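Local coordinates for mRNA export factor (Human herpesvirus 1, PDB 4YXP), which regulates viral gene expression as a homodimer, exporting intronless viral mRNAs from the nucleus, inhibiting host splicing and helping to shut off host protein synthesis, at residues T122-K127 with Y226-C231; K186-F191 with A233-I238. All coordinates share one frame; numbering follows the deposited sequence.

Interaction 1: residues T122-K127 with Y226-C231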
ATOM      1  N   THR B 122       2.032 -11.767 -12.716  1.00 19.79           N
ATOM      2  CA  THR B 122       1.646 -10.853 -13.781  1.00 20.42           C
ATOM      3  C   THR B 122       2.594 -10.963 -14.972  1.00 21.41           C
ATOM      4  O   THR B 122       2.154 -11.116 -16.109  1.00 22.66           O
ATOM      5  CB  THR B 122       1.624  -9.390 -13.284  1.00 21.84           C
ATOM      6  OG1 THR B 122       0.756  -9.284 -12.150  1.00 22.36           O
ATOM      7  CG2 THR B 122       1.141  -8.449 -14.380  1.00 21.79           C
ATOM      8  N   LEU B 123       3.893 -10.896 -14.709  1.00 20.68           N
ATOM      9  CA  LEU B 123       4.881 -10.910 -15.783  1.00 21.93           C
ATOM     10  C   LEU B 123       5.028 -12.292 -16.426  1.00 22.31           C
ATOM     11  O   LEU B 123       5.252 -12.392 -17.633  1.00 23.15           O
ATOM     12  CB  LEU B 123       6.235 -10.421 -15.261  1.00 22.79           C
ATOM     13  CG  LEU B 123       6.289  -8.960 -14.781  1.00 23.69           C
ATOM     14  CD1 LEU B 123       7.724  -8.542 -14.514  1.00 24.41           C
ATOM     15  CD2 LEU B 123       5.641  -8.002 -15.775  1.00 24.94           C
ATOM     16  N   ALA B 124       4.898 -13.356 -15.639  1.00 20.98           N
ATOM     17  CA  ALA B 124       4.965 -14.701 -16.208  1.00 21.24           C
ATOM     18  C   ALA B 124       3.751 -14.956 -17.099  1.00 20.88           C
ATOM     19  O   ALA B 124       3.856 -15.614 -18.139  1.00 22.49           O
ATOM     20  CB  ALA B 124       5.055 -15.748 -15.112  1.00 21.42           C
ATOM     21  N   TRP B 125       2.601 -14.428 -16.690  1.00 20.44           N
ATOM     22  CA  TRP B 125       1.382 -14.509 -17.495  1.00 22.45           C
ATOM     23  C   TRP B 125       1.589 -13.799 -18.829  1.00 23.39           C
ATOM     24  O   TRP B 125       1.240 -14.326 -19.886  1.00 23.54           O
ATOM     25  CB  TRP B 125       0.199 -13.898 -16.736  1.00 22.97           C
ATOM     26  CG  TRP B 125      -1.109 -13.927 -17.479  1.00 23.86           C
ATOM     27  CD1 TRP B 125      -1.747 -12.868 -18.062  1.00 25.81           C
ATOM     28  CD2 TRP B 125      -1.944 -15.072 -17.705  1.00 24.20           C
ATOM     29  NE1 TRP B 125      -2.926 -13.285 -18.639  1.00 25.98           N
ATOM     30  CE2 TRP B 125      -3.068 -14.631 -18.433  1.00 24.74           C
ATOM     31  CE3 TRP B 125      -1.848 -16.425 -17.365  1.00 25.74           C
ATOM     32  CZ2 TRP B 125      -4.088 -15.498 -18.829  1.00 25.57           C
ATOM     33  CZ3 TRP B 125      -2.863 -17.284 -17.758  1.00 26.86           C
ATOM     34  CH2 TRP B 125      -3.966 -16.816 -18.482  1.00 26.24           C
ATOM     35  N   CYS B 126       2.168 -12.603 -18.778  1.00 22.98           N
ATOM     36  CA  CYS B 126       2.487 -11.862 -19.993  1.00 23.50           C
ATOM     37  C   CYS B 126       3.463 -12.642 -20.868  1.00 23.49           C
ATOM     38  O   CYS B 126       3.328 -12.665 -22.091  1.00 23.74           O
ATOM     39  CB  CYS B 126       3.074 -10.490 -19.655  1.00 25.41           C
ATOM     40  SG  CYS B 126       1.863  -9.312 -19.029  1.00 26.26           S
ATOM     41  N   LYS B 127       4.449 -13.280 -20.243  1.00 23.86           N
ATOM     42  CA  LYS B 127       5.453 -14.014 -21.000  1.00 24.45           C
ATOM     43  C   LYS B 127       4.823 -15.229 -21.675  1.00 25.35           C
ATOM     44  O   LYS B 127       5.219 -15.616 -22.777  1.00 26.14           O
ATOM     45  CB  LYS B 127       6.618 -14.454 -20.107  1.00 23.97           C
ATOM     46  CG  LYS B 127       7.791 -14.991 -20.917  1.00 24.45           C
ATOM     47  CD  LYS B 127       8.962 -15.445 -20.064  1.00 25.91           C
ATOM     48  CE  LYS B 127      10.065 -16.015 -20.952  1.00 28.69           C
ATOM     49  NZ  LYS B 127      11.290 -16.392 -20.201  1.00 29.43           N
ATOM     50  N   TYR B 226      13.362 -11.810 -19.082  1.00 28.72           N
ATOM     51  CA  TYR B 226      12.629 -12.078 -17.846  1.00 26.94           C
ATOM     52  C   TYR B 226      12.482 -13.573 -17.579  1.00 27.73           C
ATOM     53  O   TYR B 226      11.917 -14.318 -18.387  1.00 28.35           O
ATOM     54  CB  TYR B 226      11.236 -11.436 -17.866  1.00 24.53           C
ATOM     55  CG  TYR B 226      10.409 -11.863 -16.672  1.00 24.39           C
ATOM     56  CD1 TYR B 226      10.679 -11.368 -15.399  1.00 24.47           C
ATOM     57  CD2 TYR B 226       9.383 -12.784 -16.805  1.00 24.41           C
ATOM     58  CE1 TYR B 226       9.945 -11.774 -14.304  1.00 24.09           C
ATOM     59  CE2 TYR B 226       8.643 -13.195 -15.715  1.00 24.46           C
ATOM     60  CZ  TYR B 226       8.925 -12.687 -14.468  1.00 24.12           C
ATOM     61  OH  TYR B 226       8.187 -13.105 -13.384  1.00 23.93           O
ATOM     62  N   LEU B 227      12.992 -13.999 -16.430  1.00 27.48           N
ATOM     63  CA  LEU B 227      12.822 -15.367 -15.968  1.00 28.16           C
ATOM     64  C   LEU B 227      11.805 -15.375 -14.830  1.00 28.02           C
ATOM     65  O   LEU B 227      11.942 -14.598 -13.883  1.00 27.15           O
ATOM     66  CB  LEU B 227      14.157 -15.953 -15.507  1.00 29.68           C
ATOM     67  CG  LEU B 227      15.202 -16.167 -16.604  1.00 31.61           C
ATOM     68  CD1 LEU B 227      16.570 -16.448 -15.996  1.00 33.13           C
ATOM     69  CD2 LEU B 227      14.789 -17.304 -17.533  1.00 32.42           C
ATOM     70  N   PRO B 228      10.768 -16.230 -14.920  1.00 29.51           N
ATOM     71  CA  PRO B 228       9.755 -16.240 -13.857  1.00 28.55           C
ATOM     72  C   PRO B 228      10.355 -16.417 -12.465  1.00 26.63           C
ATOM     73  O   PRO B 228      11.100 -17.367 -12.225  1.00 28.18           O
ATOM     74  CB  PRO B 228       8.869 -17.433 -14.231  1.00 30.75           C
ATOM     75  CG  PRO B 228       8.996 -17.537 -15.702  1.00 31.77           C
ATOM     76  CD  PRO B 228      10.424 -17.170 -16.005  1.00 31.95           C
ATOM     77  N   GLY B 229      10.029 -15.498 -11.562  1.00 24.37           N
ATOM     78  CA  GLY B 229      10.592 -15.503 -10.225  1.00 25.03           C
ATOM     79  C   GLY B 229      11.635 -14.419 -10.011  1.00 24.99           C
ATOM     80  O   GLY B 229      12.126 -14.233  -8.894  1.00 25.22           O
ATOM     81  N   ALA B 230      11.968 -13.690 -11.073  1.00 24.28           N
ATOM     82  CA  ALA B 230      13.041 -12.697 -11.012  1.00 25.48           C
ATOM     83  C   ALA B 230      12.680 -11.507 -10.132  1.00 24.93           C
ATOM     84  O   ALA B 230      13.567 -10.886  -9.544  1.00 25.47           O
ATOM     85  CB  ALA B 230      13.396 -12.219 -12.412  1.00 25.37           C
ATOM     86  N   CYS B 231      11.393 -11.176 -10.054  1.00 24.23           N
ATOM     87  CA  CYS B 231      10.950 -10.039  -9.241  1.00 24.82           C
ATOM     88  C   CYS B 231      11.184 -10.329  -7.766  1.00 25.56           C
ATOM     89  O   CYS B 231      11.748  -9.510  -7.040  1.00 28.62           O
ATOM     90  CB  CYS B 231       9.470  -9.730  -9.478  1.00 25.89           C
ATOM     91  SG  CYS B 231       9.066  -9.132 -11.132  1.00 27.12           S
TER
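L123 lies across the Y226 ring, the two side chains crossing at about a right angle. Its CB makes the CH-pi contact: it stands 3.9 Å from the centroid of the Y226 ring, 25° off the normal, displaced toward the CZ rim. Beyond CB, the L123 branch CD1 continues past the ring to C231 SG, at 3.7 Å. Y226 reaches the helix with CG anti to its own backbone N (chi1 172°), and its opposite face has P228 N over the rim. The hydroxyl end of the ring is fixed by D120, whose OD1 is hydrogen-bonded to Y226 OH and also to C231 N, tying both ends of 226-231 to helix 112-132. K127 comes in at the ring's edge, its CD near the ring plane. The lysine chain is fully extended beyond CG, and K127 NZ donates a hydrogen bond to Y226 O, 2.8 Å long, with a C=O...NZ angle of 165°; its charge also has a cation-pi partner in W75. A124 adds a smaller apolar contact, its CB 4.3 Å from P228 CB. The backbone of P228 is also hydrogen-bonded to the second subunit, which places this face at the dimer interface. L227 to A230 form a type II turn with G229 as the N-cap residue: a tight turn leading into helix 230-241, packed against helix 112-132 in the all-helical folded domain of ICP27.

Interaction 2: residues K186-F191 with A233-I238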
ATOM      1  N   LYS B 186      18.038  -0.238 -15.689  1.00 33.02           N
ATOM      2  CA  LYS B 186      19.447  -0.598 -15.537  1.00 35.12           C
ATOM      3  C   LYS B 186      19.664  -1.616 -14.419  1.00 34.65           C
ATOM      4  O   LYS B 186      20.795  -2.004 -14.137  1.00 35.20           O
ATOM      5  CB  LYS B 186      20.286   0.652 -15.262  1.00 35.70           C
ATOM      6  CG  LYS B 186      20.246   1.699 -16.366  1.00 37.21           C
ATOM      7  CD  LYS B 186      20.829   1.182 -17.678  1.00 40.56           C
ATOM      8  CE  LYS B 186      20.739   2.237 -18.770  1.00 43.31           C
ATOM      9  NZ  LYS B 186      20.981   1.684 -20.131  1.00 45.25           N
ATOM     10  N   ASP B 187      18.580  -2.045 -13.782  1.00 32.35           N
ATOM     11  CA  ASP B 187      18.667  -3.011 -12.693  1.00 32.40           C
ATOM     12  C   ASP B 187      17.292  -3.610 -12.432  1.00 30.79           C
ATOM     13  O   ASP B 187      16.325  -3.270 -13.113  1.00 29.59           O
ATOM     14  CB  ASP B 187      19.210  -2.352 -11.421  1.00 33.73           C
ATOM     15  CG  ASP B 187      18.126  -1.653 -10.618  1.00 32.80           C
ATOM     16  OD1 ASP B 187      17.414  -0.796 -11.185  1.00 31.58           O
ATOM     17  OD2 ASP B 187      17.978  -1.974  -9.420  1.00 33.18           O
ATOM     18  N   ILE B 188      17.197  -4.491 -11.441  1.00 30.98           N
ATOM     19  CA  ILE B 188      15.942  -5.185 -11.172  1.00 29.77           C
ATOM     20  C   ILE B 188      14.871  -4.224 -10.651  1.00 28.02           C
ATOM     21  O   ILE B 188      13.695  -4.347 -11.006  1.00 26.72           O
ATOM     22  CB  ILE B 188      16.157  -6.356 -10.184  1.00 30.23           C
ATOM     23  CG1 ILE B 188      14.849  -7.123  -9.960  1.00 28.92           C
ATOM     24  CG2 ILE B 188      16.711  -5.858  -8.850  1.00 31.45           C
ATOM     25  CD1 ILE B 188      14.300  -7.788 -11.208  1.00 29.79           C
ATOM     26  N   ALA B 189      15.258  -3.273  -9.809  1.00 27.17           N
ATOM     27  CA  ALA B 189      14.285  -2.348  -9.243  1.00 24.87           C
ATOM     28  C   ALA B 189      13.656  -1.500 -10.341  1.00 23.42           C
ATOM     29  O   ALA B 189      12.431  -1.393 -10.423  1.00 24.65           O
ATOM     30  CB  ALA B 189      14.928  -1.461  -8.191  1.00 26.44           C
ATOM     31  N   SER B 190      14.488  -0.901 -11.186  1.00 23.35           N
ATOM     32  CA  SER B 190      13.976  -0.067 -12.266  1.00 25.53           C
ATOM     33  C   SER B 190      13.218  -0.916 -13.290  1.00 25.78           C
ATOM     34  O   SER B 190      12.252  -0.449 -13.889  1.00 26.74           O
ATOM     35  CB  SER B 190      15.112   0.711 -12.944  1.00 27.77           C
ATOM     36  OG  SER B 190      16.165  -0.135 -13.358  1.00 29.68           O
ATOM     37  N   PHE B 191      13.641  -2.161 -13.481  1.00 23.97           N
ATOM     38  CA  PHE B 191      12.914  -3.066 -14.376  1.00 23.74           C
ATOM     39  C   PHE B 191      11.483  -3.271 -13.893  1.00 23.54           C
ATOM     40  O   PHE B 191      10.522  -3.062 -14.640  1.00 23.00           O
ATOM     41  CB  PHE B 191      13.610  -4.426 -14.488  1.00 24.57           C
ATOM     42  CG  PHE B 191      12.790  -5.457 -15.220  1.00 24.90           C
ATOM     43  CD1 PHE B 191      12.748  -5.469 -16.604  1.00 26.49           C
ATOM     44  CD2 PHE B 191      12.047  -6.394 -14.524  1.00 24.58           C
ATOM     45  CE1 PHE B 191      11.985  -6.406 -17.283  1.00 27.08           C
ATOM     46  CE2 PHE B 191      11.281  -7.335 -15.196  1.00 25.41           C
ATOM     47  CZ  PHE B 191      11.248  -7.340 -16.575  1.00 26.17           C
ATOM     48  N   ALA B 233      13.085 -12.936  -6.409  1.00 25.43           N
ATOM     49  CA  ALA B 233      14.482 -13.244  -6.121  1.00 28.54           C
ATOM     50  C   ALA B 233      15.333 -11.978  -6.167  1.00 28.53           C
ATOM     51  O   ALA B 233      16.194 -11.758  -5.312  1.00 29.93           O
ATOM     52  CB  ALA B 233      15.014 -14.274  -7.104  1.00 31.64           C
ATOM     53  N   GLY B 234      15.077 -11.146  -7.169  1.00 27.52           N
ATOM     54  CA  GLY B 234      15.883  -9.965  -7.407  1.00 27.68           C
ATOM     55  C   GLY B 234      15.724  -8.887  -6.353  1.00 26.86           C
ATOM     56  O   GLY B 234      16.705  -8.291  -5.914  1.00 27.58           O
ATOM     57  N   LEU B 235      14.488  -8.632  -5.941  1.00 25.44           N
ATOM     58  CA  LEU B 235      14.223  -7.565  -4.987  1.00 25.36           C
ATOM     59  C   LEU B 235      14.589  -7.995  -3.572  1.00 28.02           C
ATOM     60  O   LEU B 235      15.055  -7.181  -2.778  1.00 29.73           O
ATOM     61  CB  LEU B 235      12.760  -7.133  -5.064  1.00 23.52           C
ATOM     62  CG  LEU B 235      12.394  -6.358  -6.334  1.00 24.23           C
ATOM     63  CD1 LEU B 235      10.909  -6.050  -6.365  1.00 23.65           C
ATOM     64  CD2 LEU B 235      13.201  -5.064  -6.462  1.00 25.98           C
ATOM     65  N   ILE B 236      14.403  -9.271  -3.256  1.00 29.69           N
ATOM     66  CA  ILE B 236      14.891  -9.794  -1.985  1.00 32.52           C
ATOM     67  C   ILE B 236      16.412  -9.640  -1.922  1.00 33.99           C
ATOM     68  O   ILE B 236      16.967  -9.358  -0.861  1.00 34.10           O
ATOM     69  CB  ILE B 236      14.475 -11.261  -1.777  1.00 33.78           C
ATOM     70  CG1 ILE B 236      12.966 -11.348  -1.544  1.00 33.20           C
ATOM     71  CG2 ILE B 236      15.230 -11.880  -0.593  1.00 35.59           C
ATOM     72  CD1 ILE B 236      12.425 -12.763  -1.512  1.00 35.83           C
ATOM     73  N   GLU B 237      17.084  -9.828  -3.055  1.00 33.16           N
ATOM     74  CA  GLU B 237      18.542  -9.774  -3.076  1.00 33.13           C
ATOM     75  C   GLU B 237      19.065  -8.371  -2.771  1.00 30.86           C
ATOM     76  O   GLU B 237      19.984  -8.220  -1.969  1.00 32.51           O
ATOM     77  CB  GLU B 237      19.093 -10.241  -4.429  1.00 35.38           C
ATOM     78  CG  GLU B 237      20.620 -10.199  -4.492  1.00 38.53           C
ATOM     79  CD  GLU B 237      21.191 -10.896  -5.714  1.00 40.97           C
ATOM     80  OE1 GLU B 237      20.554 -10.855  -6.786  1.00 39.24           O
ATOM     81  OE2 GLU B 237      22.286 -11.488  -5.596  1.00 45.15           O
ATOM     82  N   ILE B 238      18.494  -7.348  -3.401  1.00 28.86           N
ATOM     83  CA  ILE B 238      19.034  -6.001  -3.241  1.00 29.62           C
ATOM     84  C   ILE B 238      18.720  -5.472  -1.843  1.00 28.40           C
ATOM     85  O   ILE B 238      19.466  -4.655  -1.308  1.00 26.98           O
ATOM     86  CB  ILE B 238      18.520  -5.038  -4.337  1.00 30.65           C
ATOM     87  CG1 ILE B 238      17.005  -4.835  -4.252  1.00 29.68           C
ATOM     88  CG2 ILE B 238      18.919  -5.550  -5.712  1.00 32.29           C
ATOM     89  CD1 ILE B 238      16.499  -3.716  -5.149  1.00 29.77           C
TER
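Apolar packing between two helices joins I188 and A189, in the first turn of helix 188-204, to G234, L235 and I238 on helix 230-241, within the CHC2 zinc-finger region. I188 carries most of it. With CG1 anti to the backbone N (chi1 -177°), that branch lies over the G234 backbone, CG1 standing 4.0 Å from G234 CA. The other branch turns to I238: the CG2 methyls of I188 and I238 meet at 3.8 Å, and the two side chains cross obliquely. G234 allows this approach, since a CB built on it would fall 2.6 Å from I188 CG1. A189 sits alongside, touched by L235 CD2 at its CA and by I238 CD1 at its CB, 4.1 Å away. The start of helix 188-204 is held by D187 as N-cap. Its OD1 accepts from both S190 N and S190 OG, the amide coming from 42° out of the carboxylate plane and the hydroxyl from the anti side. OD2 takes a weak bond from A189 N and is also hydrogen-bonded to Y164 OH of helix 146-167. No hydrogen bond crosses the contact: the helices meet through chiefly aliphatic surfaces and the G234 backbone. The nearby polar cluster is the cap, where two amides at the helix start and the S190 hydroxyl converge on one carboxylate, an environment that would be expected to stabilise its negative charge.

Helix 230-241 is common to both contacts: interaction 1 holds the turn leading into it and its first residues, interaction 2 the turns that follow. Their centres are 13 Å apart and they touch directly. A230 O lies 3.6 Å from I188 CD1, and F191, of segment 186-191, packs on interaction 1, its CE2 standing 3.8 Å from L123 CD1 and 4.1 Å from Y226 CD1, so helices 112-132, 188-204 and 230-241 pack together in the buried interior. Interaction 1 lies away from the metal, whereas in interaction 2 the I238 side chain is about 10 Å from the zinc ion and about 5 Å from the side chain of its ligand H242. Both contacts also touch the second subunit.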